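Local coordinates for protein Hpr(Ser) kinase (Coxiella burnetii, PDB 3TQF) that is probably a bifunctional, ATP-binding kinase and phosphatase that phosphorylates a serine of the phosphocarrier protein HPr and removes the phosphate again, at residues A[121-125]-A[126-130]. Sequence-based numbering, arbitrary orientation.
Sequences EIILG and INVPK
Lys130 runs its extended chain obliquely past the bent side chain of Glu121, and the aliphatic parts lie against each other, with CD of Lys130 near CG of Glu121. Beyond them, at the charged ends, a long salt bridge joins NZ of Lys130 to OE2 of Glu121 at 3.4 Å. The lysine starts with CG opposite its own backbone N (chi1 -168°) and stays nearly straight from there, whereas the glutamate kinks at chi2 (-117°), turning its carboxylate toward the ammonium group. OE2 also has a weak hydrogen bond with Ser98 OG of strand 92-102, a second partner for the same oxygen.

Ile123 and Val128, diagonal neighbours on the same face as Glu121, touch through methyls, CD1 of Ile123 lying 3.7 Å from CG2 of Val128. Both are buried, and Leu58 of strand 58-61 touches both.

The unit is a beta hairpin whose two-residue turn, type I', has Leu124 and Gly125 at its corners. It joins strands 117-123 and 126-134 at an edge of the main sheet of the HPr kinase C-terminal domain. Glu121 and Val128 form a hydrogen-bonded pair, with N of Glu121 2.8 Å from O of Val128. At the turn, N of Ile126 is hydrogen-bonded to O of Ile123 at 3.1 Å.

On the other, exposed face, Ile122 and Asn127 form the non-hydrogen-bonded pair and lie alongside each other, CD1 of Ile122 approaching the amide oxygen OD1 of Asn127.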
loop_
_atom_site.group_PDB
_atom_site.type_symbol
_atom_site.label_atom_id
_atom_site.label_comp_id
_atom_site.label_asym_id
_atom_site.label_seq_id
_atom_site.Cartn_x
_atom_site.Cartn_y
_atom_site.Cartn_z
ATOM N N GLU A 121 0.514 -22.049 -20.036
ATOM C CA GLU A 121 0.813 -23.176 -19.152
ATOM C C GLU A 121 -0.119 -24.327 -19.473
ATOM O O GLU A 121 -1.326 -24.127 -19.611
ATOM C CB GLU A 121 0.594 -22.779 -17.693
ATOM C CG GLU A 121 1.744 -22.021 -17.069
ATOM C CD GLU A 121 2.383 -22.755 -15.920
ATOM O OE1 GLU A 121 2.919 -23.862 -16.144
ATOM O OE2 GLU A 121 2.354 -22.215 -14.793
ATOM N N ILE A 122 0.441 -25.529 -19.577
ATOM C CA ILE A 122 -0.362 -26.738 -19.736
ATOM C C ILE A 122 -0.643 -27.310 -18.350
ATOM O O ILE A 122 0.249 -27.853 -17.702
ATOM C CB ILE A 122 0.344 -27.806 -20.603
ATOM C CG1 ILE A 122 0.947 -27.187 -21.870
ATOM C CG2 ILE A 122 -0.632 -28.906 -20.969
ATOM C CD1 ILE A 122 0.008 -26.281 -22.626
ATOM N N ILE A 123 -1.883 -27.159 -17.892
ATOM C CA ILE A 123 -2.312 -27.704 -16.609
ATOM C C ILE A 123 -3.325 -28.825 -16.865
ATOM O O ILE A 123 -4.452 -28.573 -17.279
ATOM C CB ILE A 123 -2.932 -26.613 -15.714
ATOM C CG1 ILE A 123 -2.026 -25.377 -15.676
ATOM C CG2 ILE A 123 -3.162 -27.150 -14.309
ATOM C CD1 ILE A 123 -2.464 -24.306 -14.700
ATOM N N LEU A 124 -2.903 -30.062 -16.632
ATOM C CA LEU A 124 -3.702 -31.237 -16.972
ATOM C C LEU A 124 -4.226 -31.167 -18.404
ATOM O O LEU A 124 -5.395 -31.445 -18.660
ATOM C CB LEU A 124 -4.858 -31.416 -15.981
ATOM C CG LEU A 124 -4.444 -31.606 -14.521
ATOM C CD1 LEU A 124 -5.672 -31.754 -13.630
ATOM C CD2 LEU A 124 -3.523 -32.807 -14.385
ATOM N N GLY A 125 -3.347 -30.782 -19.327
ATOM C CA GLY A 125 -3.667 -30.748 -20.750
ATOM C C GLY A 125 -4.523 -29.581 -21.201
ATOM O O GLY A 125 -4.971 -29.557 -22.344
ATOM N N ILE A 126 -4.756 -28.615 -20.319
ATOM C CA ILE A 126 -5.556 -27.442 -20.654
ATOM C C ILE A 126 -4.648 -26.217 -20.740
ATOM O O ILE A 126 -3.777 -26.028 -19.899
ATOM C CB ILE A 126 -6.685 -27.230 -19.621
ATOM C CG1 ILE A 126 -7.739 -28.330 -19.789
ATOM C CG2 ILE A 126 -7.322 -25.858 -19.777
ATOM C CD1 ILE A 126 -8.958 -28.164 -18.906
ATOM N N ASN A 127 -4.848 -25.406 -21.775
ATOM C CA ASN A 127 -4.067 -24.195 -21.969
ATOM C C ASN A 127 -4.574 -23.105 -21.059
ATOM O O ASN A 127 -5.669 -22.588 -21.265
ATOM C CB ASN A 127 -4.156 -23.707 -23.416
ATOM C CG ASN A 127 -3.433 -24.614 -24.384
ATOM O OD1 ASN A 127 -2.829 -25.606 -23.983
ATOM N ND2 ASN A 127 -3.491 -24.281 -25.668
ATOM N N VAL A 128 -3.779 -22.764 -20.050
ATOM C CA VAL A 128 -4.075 -21.638 -19.186
ATOM C C VAL A 128 -3.127 -20.492 -19.550
ATOM O O VAL A 128 -1.910 -20.679 -19.573
ATOM C CB VAL A 128 -3.901 -22.014 -17.710
ATOM C CG1 VAL A 128 -4.131 -20.799 -16.821
ATOM C CG2 VAL A 128 -4.851 -23.145 -17.343
ATOM N N PRO A 129 -3.679 -19.307 -19.864
ATOM C CA PRO A 129 -2.819 -18.159 -20.139
ATOM C C PRO A 129 -1.918 -17.845 -18.954
ATOM O O PRO A 129 -2.343 -17.973 -17.806
ATOM C CB PRO A 129 -3.809 -17.014 -20.376
ATOM C CG PRO A 129 -5.091 -17.664 -20.743
ATOM C CD PRO A 129 -5.102 -19.021 -20.122
ATOM N N LYS A 130 -0.684 -17.447 -19.241
ATOM C CA LYS A 130 0.325 -17.230 -18.214
ATOM C C LYS A 130 1.024 -15.904 -18.449
ATOM O O LYS A 130 1.471 -15.631 -19.557
ATOM C CB LYS A 130 1.351 -18.361 -18.246
ATOM C CG LYS A 130 2.287 -18.405 -17.059
ATOM C CD LYS A 130 3.555 -19.171 -17.404
ATOM C CE LYS A 130 4.256 -19.713 -16.166
ATOM N NZ LYS A 130 5.061 -20.935 -16.480
#